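PbSGBP-B lipoprotein (Prevotella bryantii B14, PDB 6D2Y) probably binds polysaccharide as a surface glycan-binding lipoprotein of a polysaccharide utilization locus, and carries a magnesium ion in its glycan-binding domain. Local coordinates at residues T180-K184 / T185-F189; D251-S255 / G256-Q260; S295-L299 / C300-D304; L318-A321 / D322-W325; Y386-D390 / K391-V395. All blocks are in the same frame, centred on the assembly; numbering follows the deposited sequence.

Contact 1: residues T180-K184 / T185-F189; sequences TSIEK and TKITF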
# COMPACT_ATOMS: atom_id res chain seq x y z
N THR A 180 -6.59 -5.03 -19.83
CA THR A 180 -5.94 -6.12 -20.55
C THR A 180 -6.11 -7.47 -19.87
O THR A 180 -6.16 -8.49 -20.56
CB THR A 180 -4.44 -5.83 -20.72
OG1 THR A 180 -3.80 -5.84 -19.44
CG2 THR A 180 -4.23 -4.47 -21.37
N SER A 181 -6.18 -7.50 -18.54
CA SER A 181 -6.33 -8.75 -17.81
C SER A 181 -6.83 -8.44 -16.40
O SER A 181 -6.55 -7.37 -15.85
CB SER A 181 -5.02 -9.53 -17.75
OG SER A 181 -4.05 -8.85 -16.97
N ILE A 182 -7.57 -9.39 -15.83
CA ILE A 182 -8.10 -9.28 -14.48
C ILE A 182 -7.85 -10.60 -13.77
O ILE A 182 -8.45 -11.62 -14.13
CB ILE A 182 -9.59 -8.93 -14.46
CG1 ILE A 182 -9.83 -7.54 -15.06
CG2 ILE A 182 -10.14 -8.99 -13.04
CD1 ILE A 182 -11.28 -7.11 -15.04
N GLU A 183 -6.97 -10.59 -12.78
CA GLU A 183 -6.74 -11.72 -11.90
C GLU A 183 -7.31 -11.40 -10.52
O GLU A 183 -7.71 -10.27 -10.23
CB GLU A 183 -5.25 -12.05 -11.79
CG GLU A 183 -4.56 -12.25 -13.13
CD GLU A 183 -3.04 -12.29 -13.00
OE1 GLU A 183 -2.55 -12.51 -11.87
OE2 GLU A 183 -2.35 -12.10 -14.02
N LYS A 184 -7.33 -12.43 -9.66
CA LYS A 184 -7.90 -12.25 -8.33
C LYS A 184 -7.15 -11.17 -7.55
O LYS A 184 -7.77 -10.41 -6.78
CB LYS A 184 -7.89 -13.58 -7.57
CG LYS A 184 -8.41 -13.48 -6.14
CD LYS A 184 -8.62 -14.86 -5.53
CE LYS A 184 -9.04 -14.76 -4.08
NZ LYS A 184 -7.95 -14.20 -3.23
N THR A 185 -5.84 -11.08 -7.73
CA THR A 185 -5.02 -10.14 -6.98
C THR A 185 -4.55 -8.93 -7.78
O THR A 185 -4.12 -7.94 -7.17
CB THR A 185 -3.78 -10.83 -6.40
OG1 THR A 185 -3.16 -11.63 -7.41
CG2 THR A 185 -4.17 -11.72 -5.23
N LYS A 186 -4.61 -8.98 -9.11
CA LYS A 186 -4.06 -7.91 -9.92
C LYS A 186 -4.98 -7.58 -11.08
O LYS A 186 -5.51 -8.48 -11.74
CB LYS A 186 -2.66 -8.27 -10.46
CG LYS A 186 -1.65 -8.63 -9.38
CD LYS A 186 -0.22 -8.35 -9.83
CE LYS A 186 0.76 -8.49 -8.66
NZ LYS A 186 1.24 -7.17 -8.16
N ILE A 187 -5.17 -6.28 -11.32
CA ILE A 187 -5.88 -5.76 -12.48
C ILE A 187 -4.87 -5.00 -13.33
O ILE A 187 -4.14 -4.15 -12.81
CB ILE A 187 -7.05 -4.85 -12.08
CG1 ILE A 187 -8.06 -5.60 -11.23
CG2 ILE A 187 -7.71 -4.25 -13.31
CD1 ILE A 187 -9.09 -4.70 -10.57
N THR A 188 -4.84 -5.29 -14.63
CA THR A 188 -3.89 -4.66 -15.54
C THR A 188 -4.66 -3.91 -16.62
O THR A 188 -5.56 -4.47 -17.25
CB THR A 188 -2.97 -5.70 -16.17
OG1 THR A 188 -2.36 -6.49 -15.14
CG2 THR A 188 -1.88 -5.02 -16.98
N PHE A 189 -4.29 -2.65 -16.85
CA PHE A 189 -4.95 -1.84 -17.86
C PHE A 189 -3.95 -0.86 -18.46
O PHE A 189 -2.91 -0.57 -17.88
CB PHE A 189 -6.17 -1.10 -17.30
CG PHE A 189 -5.83 -0.00 -16.32
CD1 PHE A 189 -5.58 -0.29 -14.99
CD2 PHE A 189 -5.76 1.32 -16.74
CE1 PHE A 189 -5.28 0.72 -14.09
CE2 PHE A 189 -5.46 2.33 -15.84
CZ PHE A 189 -5.21 2.03 -14.52
O HOH W 1 -3.93 -8.78 -14.35

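Contact 2: residues D251-S255 / G256-Q260; sequences DTSLS and GNYMQ. With MG (magnesium ion), chain B.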
# COMPACT_ATOMS: atom_id res chain seq x y z
N ASP A 251 14.98 13.60 -20.11
CA ASP A 251 14.09 12.69 -20.82
C ASP A 251 13.57 11.56 -19.95
O ASP A 251 12.52 10.99 -20.26
CB ASP A 251 14.81 12.10 -22.04
CG ASP A 251 14.89 13.07 -23.20
OD1 ASP A 251 14.04 13.99 -23.26
OD2 ASP A 251 15.79 12.91 -24.05
N THR A 252 14.27 11.22 -18.87
CA THR A 252 13.82 10.18 -17.96
C THR A 252 12.86 10.69 -16.89
O THR A 252 12.47 9.92 -16.01
CB THR A 252 15.03 9.52 -17.28
OG1 THR A 252 15.43 10.31 -16.14
CG2 THR A 252 16.19 9.40 -18.25
N SER A 253 12.49 11.97 -16.94
CA SER A 253 11.66 12.56 -15.90
C SER A 253 10.26 11.96 -15.90
O SER A 253 9.68 11.70 -16.95
CB SER A 253 11.57 14.07 -16.08
OG SER A 253 12.71 14.73 -15.56
N LEU A 254 9.73 11.73 -14.70
CA LEU A 254 8.32 11.40 -14.56
C LEU A 254 7.46 12.65 -14.67
O LEU A 254 6.46 12.67 -15.40
CB LEU A 254 8.08 10.71 -13.22
CG LEU A 254 6.62 10.59 -12.77
CD1 LEU A 254 5.90 9.51 -13.56
CD2 LEU A 254 6.56 10.32 -11.28
N SER A 255 7.84 13.71 -13.96
CA SER A 255 7.13 14.98 -14.03
C SER A 255 8.09 16.06 -13.53
O SER A 255 8.30 16.19 -12.32
CB SER A 255 5.84 14.97 -13.22
OG SER A 255 5.15 16.19 -13.35
N GLY A 256 8.68 16.81 -14.46
CA GLY A 256 9.59 17.87 -14.08
C GLY A 256 10.82 17.33 -13.40
O GLY A 256 11.32 16.24 -13.72
N ASN A 257 11.32 18.09 -12.43
CA ASN A 257 12.55 17.72 -11.73
C ASN A 257 12.35 16.47 -10.89
O ASN A 257 11.26 16.20 -10.38
CB ASN A 257 13.03 18.86 -10.84
CG ASN A 257 13.56 20.04 -11.63
OD1 ASN A 257 14.16 19.87 -12.68
ND2 ASN A 257 13.32 21.24 -11.12
N TYR A 258 13.42 15.71 -10.75
CA TYR A 258 13.49 14.60 -9.81
C TYR A 258 14.74 14.76 -8.96
O TYR A 258 15.66 15.51 -9.30
CB TYR A 258 13.53 13.24 -10.54
CG TYR A 258 14.69 13.10 -11.50
CD1 TYR A 258 14.53 13.38 -12.85
CD2 TYR A 258 15.95 12.71 -11.05
CE1 TYR A 258 15.59 13.26 -13.73
CE2 TYR A 258 17.01 12.60 -11.92
CZ TYR A 258 16.83 12.87 -13.26
OH TYR A 258 17.89 12.75 -14.13
N MSE A 259 14.77 14.04 -7.85
CA MSE A 259 15.94 14.02 -6.99
C MSE A 259 16.63 12.67 -7.13
O MSE A 259 15.97 11.63 -7.16
CB MSE A 259 15.54 14.31 -5.54
CG MSE A 259 16.68 14.48 -4.55
SE MSE A 259 17.43 12.82 -3.90
CE MSE A 259 15.96 12.26 -2.76
N GLN A 260 17.96 12.68 -7.25
CA GLN A 260 18.72 11.48 -7.57
C GLN A 260 19.70 11.16 -6.45
O GLN A 260 20.49 12.03 -6.04
CB GLN A 260 19.46 11.63 -8.89
CG GLN A 260 20.34 10.44 -9.24
CD GLN A 260 21.09 10.63 -10.55
OE1 GLN A 260 20.49 10.88 -11.60
NE2 GLN A 260 22.40 10.49 -10.50
MG MG B . 8.81 16.36 -10.13
O HOH W 2 10.54 13.57 -12.51
O HOH W 3 6.83 16.14 -9.82

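Contact 3: residues S295-L299 / C300-D304; sequences SHPRL and CDVAD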
# COMPACT_ATOMS: atom_id res chain seq x y z
N SER A 295 12.10 30.87 5.60
CA SER A 295 12.74 30.12 4.54
C SER A 295 12.97 28.70 5.03
O SER A 295 13.40 28.49 6.17
CB SER A 295 14.06 30.76 4.11
OG SER A 295 14.63 30.08 3.00
N HIS A 296 12.69 27.72 4.17
CA HIS A 296 12.75 26.30 4.49
C HIS A 296 11.81 25.97 5.65
O HIS A 296 12.27 25.76 6.78
CB HIS A 296 14.18 25.87 4.83
CG HIS A 296 15.16 26.12 3.73
ND1 HIS A 296 16.53 26.09 3.94
CD2 HIS A 296 14.99 26.40 2.42
CE1 HIS A 296 17.15 26.34 2.80
NE2 HIS A 296 16.24 26.54 1.87
N PRO A 297 10.51 25.89 5.40
CA PRO A 297 9.57 25.65 6.50
C PRO A 297 9.66 24.22 7.01
O PRO A 297 10.22 23.32 6.37
CB PRO A 297 8.20 25.91 5.86
CG PRO A 297 8.41 25.56 4.42
CD PRO A 297 9.83 25.94 4.09
N ARG A 298 9.09 24.01 8.19
CA ARG A 298 8.95 22.67 8.73
C ARG A 298 8.01 21.86 7.85
O ARG A 298 7.00 22.37 7.36
CB ARG A 298 8.43 22.72 10.17
CG ARG A 298 9.48 23.14 11.18
CD ARG A 298 8.87 23.86 12.39
NE ARG A 298 7.93 23.02 13.13
CZ ARG A 298 6.66 23.33 13.33
NH1 ARG A 298 6.17 24.47 12.85
NH2 ARG A 298 5.87 22.52 14.02
N LEU A 299 8.35 20.59 7.63
CA LEU A 299 7.54 19.76 6.75
C LEU A 299 6.14 19.54 7.31
O LEU A 299 5.18 19.35 6.55
CB LEU A 299 8.23 18.42 6.49
CG LEU A 299 9.54 18.53 5.70
CD1 LEU A 299 10.17 17.17 5.53
CD2 LEU A 299 9.28 19.18 4.35
N CYS A 300 6.00 19.57 8.64
CA CYS A 300 4.68 19.41 9.25
C CYS A 300 3.78 20.61 9.01
O CYS A 300 2.56 20.51 9.23
CB CYS A 300 4.82 19.15 10.75
SG CYS A 300 5.80 20.40 11.62
N ASP A 301 4.34 21.74 8.58
CA ASP A 301 3.54 22.89 8.18
C ASP A 301 3.24 22.89 6.69
O ASP A 301 2.32 23.60 6.25
CB ASP A 301 4.26 24.19 8.55
CG ASP A 301 4.30 24.42 10.04
OD1 ASP A 301 3.35 24.02 10.74
OD2 ASP A 301 5.29 25.02 10.52
N VAL A 302 3.99 22.12 5.90
CA VAL A 302 3.73 22.04 4.46
C VAL A 302 2.62 21.05 4.17
O VAL A 302 1.77 21.29 3.30
CB VAL A 302 5.03 21.68 3.72
CG1 VAL A 302 4.76 21.40 2.25
CG2 VAL A 302 6.05 22.80 3.87
N ALA A 303 2.59 19.93 4.89
CA ALA A 303 1.53 18.93 4.76
C ALA A 303 1.04 18.54 6.15
O ALA A 303 1.76 18.67 7.14
CB ALA A 303 2.01 17.69 4.00
N ASP A 304 -0.20 18.05 6.20
CA ASP A 304 -0.83 17.73 7.47
C ASP A 304 -0.42 16.33 7.92
O ASP A 304 -0.74 15.34 7.26
CB ASP A 304 -2.35 17.82 7.35
CG ASP A 304 -3.05 17.73 8.69
OD1 ASP A 304 -3.39 18.78 9.27
OD2 ASP A 304 -3.25 16.59 9.17
O HOH W 4 7.35 26.02 9.23

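Contact 4: residues L318-A321 / D322-W325; sequences LIPA and DAGW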
# COMPACT_ATOMS: atom_id res chain seq x y z
N LEU A 318 12.62 5.61 -9.58
CA LEU A 318 13.20 5.00 -10.76
C LEU A 318 14.59 4.50 -10.43
O LEU A 318 15.42 5.26 -9.91
CB LEU A 318 13.26 5.99 -11.93
CG LEU A 318 13.32 5.44 -13.36
CD1 LEU A 318 13.12 6.55 -14.37
CD2 LEU A 318 14.62 4.71 -13.66
N ILE A 319 14.84 3.23 -10.72
CA ILE A 319 16.18 2.65 -10.66
C ILE A 319 16.51 2.08 -12.04
O ILE A 319 15.85 1.13 -12.48
CB ILE A 319 16.30 1.57 -9.58
CG1 ILE A 319 16.03 2.15 -8.20
CG2 ILE A 319 17.67 0.91 -9.63
CD1 ILE A 319 16.25 1.14 -7.09
N PRO A 320 17.49 2.63 -12.75
CA PRO A 320 17.84 2.08 -14.07
C PRO A 320 18.30 0.64 -13.97
O PRO A 320 18.90 0.21 -12.98
CB PRO A 320 18.97 3.00 -14.54
CG PRO A 320 18.79 4.26 -13.77
CD PRO A 320 18.26 3.84 -12.43
N ALA A 321 18.00 -0.13 -15.02
CA ALA A 321 18.39 -1.54 -15.04
C ALA A 321 19.90 -1.70 -15.00
O ALA A 321 20.40 -2.68 -14.43
CB ALA A 321 17.82 -2.22 -16.29
N ASP A 322 20.64 -0.77 -15.58
CA ASP A 322 22.10 -0.82 -15.56
C ASP A 322 22.70 -0.25 -14.27
O ASP A 322 23.92 -0.18 -14.16
CB ASP A 322 22.68 -0.07 -16.77
CG ASP A 322 22.11 1.33 -16.91
OD1 ASP A 322 22.27 2.14 -15.98
OD2 ASP A 322 21.52 1.62 -17.97
N ALA A 323 21.86 0.16 -13.31
CA ALA A 323 22.33 0.76 -12.07
C ALA A 323 21.52 0.21 -10.90
O ALA A 323 20.89 0.93 -10.14
CB ALA A 323 22.24 2.29 -12.14
N GLY A 324 21.56 -1.12 -10.75
CA GLY A 324 20.75 -1.77 -9.74
C GLY A 324 21.17 -1.40 -8.33
O GLY A 324 22.32 -1.06 -8.06
N TRP A 325 20.20 -1.49 -7.42
CA TRP A 325 20.39 -1.18 -6.01
C TRP A 325 20.33 -2.49 -5.24
O TRP A 325 19.26 -3.07 -5.07
CB TRP A 325 19.32 -0.20 -5.53
CG TRP A 325 19.34 0.07 -4.05
CD1 TRP A 325 20.44 0.11 -3.24
CD2 TRP A 325 18.21 0.35 -3.22
NE1 TRP A 325 20.06 0.39 -1.95
CE2 TRP A 325 18.70 0.54 -1.91
CE3 TRP A 325 16.84 0.45 -3.45
CZ2 TRP A 325 17.86 0.83 -0.84
CZ3 TRP A 325 16.00 0.74 -2.39
CH2 TRP A 325 16.52 0.93 -1.10

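Contact 5: residues Y386-D390 / K391-V395; sequences YDTGD and KWVTV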
# COMPACT_ATOMS: atom_id res chain seq x y z
N TYR A 386 18.37 -5.11 -7.02
CA TYR A 386 17.01 -4.68 -7.30
C TYR A 386 17.03 -3.42 -8.15
O TYR A 386 17.67 -2.43 -7.79
CB TYR A 386 16.21 -4.43 -6.02
CG TYR A 386 14.81 -3.91 -6.27
CD1 TYR A 386 13.74 -4.78 -6.46
CD2 TYR A 386 14.55 -2.54 -6.31
CE1 TYR A 386 12.46 -4.30 -6.70
CE2 TYR A 386 13.28 -2.06 -6.55
CZ TYR A 386 12.24 -2.94 -6.73
OH TYR A 386 10.97 -2.47 -6.96
N ASP A 387 16.33 -3.47 -9.28
CA ASP A 387 16.00 -2.31 -10.09
C ASP A 387 14.50 -2.35 -10.38
O ASP A 387 13.79 -3.27 -9.95
CB ASP A 387 16.83 -2.26 -11.38
CG ASP A 387 16.52 -3.42 -12.32
OD1 ASP A 387 15.58 -3.30 -13.12
OD2 ASP A 387 17.23 -4.45 -12.24
N THR A 388 14.01 -1.35 -11.11
CA THR A 388 12.60 -1.30 -11.49
C THR A 388 12.42 -1.21 -13.01
O THR A 388 11.42 -0.66 -13.48
CB THR A 388 11.89 -0.13 -10.82
OG1 THR A 388 12.04 1.07 -11.61
CG2 THR A 388 12.45 0.12 -9.42
N GLY A 389 13.37 -1.73 -13.78
CA GLY A 389 13.24 -1.83 -15.22
C GLY A 389 13.16 -0.51 -15.97
O GLY A 389 12.62 -0.48 -17.07
N ASP A 390 13.70 0.56 -15.40
CA ASP A 390 13.67 1.91 -15.98
C ASP A 390 12.27 2.50 -16.03
O ASP A 390 12.02 3.41 -16.83
CB ASP A 390 14.30 1.94 -17.38
CG ASP A 390 15.67 1.30 -17.42
OD1 ASP A 390 15.75 0.10 -17.76
OD2 ASP A 390 16.67 1.99 -17.13
N LYS A 391 11.35 2.01 -15.21
CA LYS A 391 10.04 2.61 -15.07
C LYS A 391 9.90 3.26 -13.70
O LYS A 391 10.58 2.88 -12.74
CB LYS A 391 8.92 1.58 -15.26
CG LYS A 391 8.82 1.01 -16.67
CD LYS A 391 9.60 -0.28 -16.79
CE LYS A 391 9.36 -0.97 -18.12
NZ LYS A 391 10.09 -2.26 -18.21
N TRP A 392 9.01 4.24 -13.62
CA TRP A 392 8.67 4.86 -12.35
C TRP A 392 7.62 4.02 -11.64
O TRP A 392 6.60 3.65 -12.24
CB TRP A 392 8.15 6.28 -12.56
CG TRP A 392 9.20 7.26 -13.00
CD1 TRP A 392 9.53 7.60 -14.28
CD2 TRP A 392 10.06 8.03 -12.15
NE1 TRP A 392 10.53 8.54 -14.29
CE2 TRP A 392 10.88 8.82 -12.99
CE3 TRP A 392 10.22 8.14 -10.77
CZ2 TRP A 392 11.84 9.70 -12.49
CZ3 TRP A 392 11.17 9.01 -10.27
CH2 TRP A 392 11.97 9.78 -11.13
N VAL A 393 7.87 3.70 -10.37
CA VAL A 393 6.95 2.93 -9.55
C VAL A 393 6.68 3.71 -8.27
O VAL A 393 7.54 4.45 -7.78
CB VAL A 393 7.49 1.52 -9.23
CG1 VAL A 393 7.65 0.70 -10.51
CG2 VAL A 393 8.81 1.61 -8.48
N THR A 394 5.47 3.54 -7.73
CA THR A 394 5.07 4.21 -6.50
C THR A 394 5.40 3.33 -5.30
O THR A 394 5.00 2.16 -5.25
CB THR A 394 3.58 4.54 -6.52
OG1 THR A 394 3.28 5.33 -7.68
CG2 THR A 394 3.18 5.30 -5.26
N VAL A 395 6.13 3.90 -4.34
CA VAL A 395 6.53 3.21 -3.12
C VAL A 395 5.71 3.76 -1.97
O VAL A 395 5.60 4.98 -1.80
CB VAL A 395 8.04 3.37 -2.87
CG1 VAL A 395 8.42 2.78 -1.51
CG2 VAL A 395 8.83 2.71 -3.98

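Contact 1: residues T180-K184 / T185-F189
Ser181 pairs with Thr188 and Ile182 with Ile187 across a beta hairpin whose segments 180-182 and 186-189 run antiparallel, 166° between their directions. The hairpin forms one side of a four-stranded antiparallel sheet in the IPT/TIG domain, and strand 179-182 is one of its two edge strands within the chain. Ser181 and Thr188 make a hydrogen-bonded pair, with Thr188 N donating to Ser181 O at 3.0 Å. Ile182 and Ile187 make the next, non-hydrogen-bonded pair. Near the loop, Glu183 N reaches Lys186 O at 2.8 Å. At the other end Thr180 and Ser181 both face Thr188, a classic beta bulge. Thr188 O takes a bond from Thr180 N at 2.8 Å and a weak, longer one from Ser181 N.

Thr180 OG1 lies between its backbone N and carbonyl carbon (chi1 66°). This turns it toward strand 186-190, where it adds a weak bond to Thr188 O and touches Thr188 CG2. On the face opposite Ser181 and Thr188, Ile182 CG1 meets Ile187 CG2 at 4.3 Å, and Ile187 also packs on Phe156 and Leu164. Lys184 leads away from the hairpin to a salt bridge with Asp154. One water ties the polar face together: it lies 2.6 Å from Ser181 OG and 2.9 Å from Thr188 OG1, and it donates to Lys186 O at 3.1 Å.

Contact 2: residues D251-S255 / G256-Q260
Ser253 OG stands beside its own backbone N, anti to the carbonyl carbon (chi1 -81°), and from there it donates to Gly256 O at 2.8 Å. The hydroxyl comes in tilted 29° from the carbonyl plane. Tyr258 has its CG between the backbone N and the carbonyl carbon (chi1 58°), which turns the ring toward Ser253. Ser253 OG sits at the edge of that ring, in its plane, 3.5 Å from Tyr258 CD1. Thr252 OG1 approaches the ring obliquely, 3.8 Å from Tyr258 CE1. Asp250 is a shared outside partner, bonded to Thr252 OG1 and to Tyr258 OH.

The loop leads from strand 246-248 into strand 258-261 and forms part of the magnesium site. Ser255 O binds the magnesium ion at 2.3 Å and Asn257 O binds it at 2.5 Å. Both ligands are backbone carbonyls. A water at 2.0 Å from the ion is a further ligand, and Asp225, Asp227 and Asp452 complete the site. Gly256, between the two carbonyl ligands, has a positive phi, which favours glycine. Its own carbonyl is gripped twice, by Ser253 OG and by a second water. That water donates to Gly256 O and accepts from Ser255 N at 3.1 Å, so it bridges the two residues.

Contact 3: residues S295-L299 / C300-D304
A short, weakly bonded helical turn, 299-302, holds this contact in the glycan-binding domain. The side chain of Arg298, just before the turn, folds back to Cys300 and Asp301. Arg298 NH1 makes a salt bridge with Asp301 OD2 at 2.6 Å. The guanidinium and carboxylate planes stand 79° apart, so the two groups do not meet as a flat pair. The arginine chain bends at its third torsion (chi3 61°), bringing the guanidinium over Cys300. Cys300 SG lies over one face, offset toward the rim and 3.2 Å from Arg298 NH2. A water donates to Asp301 OD2 and accepts from Arg298 N, so the carboxylate is tied to both the side chain and the backbone of Arg298. In the turn itself, Asp301 N bonds to Arg298 O at 3.0 Å. Ala303 N bonds to Leu299 O at 3.1 Å. Pro297 CG packs on Val302 CG2 at 3.7 Å.

Around the turn, Leu299 rests on Phe224 of strand 222-224 and on Tyr282 of strand 279-282. Ala303 touches Leu223, and the hydroxyl of Tyr282 bonds to Pro297 O. The turn thus packs against strands from two different sheets.

Contact 4: residues L318-A321 / D322-W325
This is a local turn contact in the connection from strand 311-318 to strand 330-335, where Ile319 and Pro320 meet residues 322-325. Pro320 O accepts from Ala323 N at 3.0 Å. The two side chains also meet, with Pro320 CB 4.1 Å from Ala323 CB. Asp322 leans to Pro320 as well: its CG lies between the backbone N and the carbonyl carbon (chi1 52°), and this brings OD1 to 3.7 Å from Pro320 CB.

The four residues from Pro320 to Ala323 form a type I beta turn, with Ala321 and Asp322 at its exposed corners. Beyond the turn the chain runs back past Ile319, which uses two branches. Ile319 CG2 touches the backbone, 3.3 Å from Ala323 O, and also approaches Gly324 CA. Ile319 CD1 reaches further, to 3.7 Å from Trp325 CB and 3.8 Å from Trp325 CE3. The methyl lies at the edge of the indole, near its plane, rather than over a face.

Other partners fix the indole. Its NE1 bonds to Gly328 O, and its ring meets Trp377 edge-to-face. Ile319 and Trp325 both pack on Ile449 of strand 449-458, which puts this part of the connection against the sheet. Asp390, in the loop before strand 393-398, accepts from Ala321 N through its OD2 and also touches Pro320.

Contact 5: residues Y386-D390 / K391-V395
Thr388 OG1 donates to Lys391 O at 2.6 Å, the short side-chain bond of this contact. The hydroxyl lies in the plane of the carbonyl, with a C=O...OG1 angle of 150°. In return Lys391 N donates to Thr388 O at 3.2 Å. Thr388 and Lys391 are therefore joined by two bonds running in opposite directions. The other branch of the threonine is apolar: Thr388 CG2 meets Val393 CG2, in strand 393-398, at 4.0 Å.

The backbone bond closes a type I' beta turn from Thr388 to Lys391. Gly389 and Asp390 at its corners both have positive phi. The side chain of Lys391 folds back along this turn because it bends at its second torsion (chi2 94°). This torsion lies off a staggered position, and Lys391 CD comes to 3.0 Å from Gly389 O, tight for carbon against oxygen, so the fold-back looks strained. Lys391 NZ makes a weak bond to the same oxygen at 3.3 Å.

Just before Thr388, Asp387 OD1 accepts from Gly389 N at 2.8 Å, using the lone pair away from OD2, which makes an Asx turn. Next to Lys391, Trp392 points away from the turn, and its NE1 bonds to Thr252 O. Val393 joins Met317 of strand 311-318 through the backbone.

Gly389 thus has its N-H held by Asp387, while its carbonyl takes a weak bond from Lys391 NZ, whose charge would probably polarise it.

Contacts 2, 4 and 5 form one group in the glycan-binding domain. Contacts 4 and 5 have centres about 8 Å apart and are probably hydrogen-bonded, Trp325 N to Tyr386 O at 2.7 Å. Contact 5 reaches contact 2 through Trp392, whose side chain is about 7 Å from the magnesium ion and also packs on Leu318 of contact 4. Contact 2 itself supplies two ligands of that ion. Contact 3 stands apart, its centre about 23 Å from that of contact 2, with the side chain of Val302 about 14 Å from the metal. Contact 1 belongs to the IPT/TIG domain and touches none of the others; contact 5 is about 10 Å away at the nearest atoms.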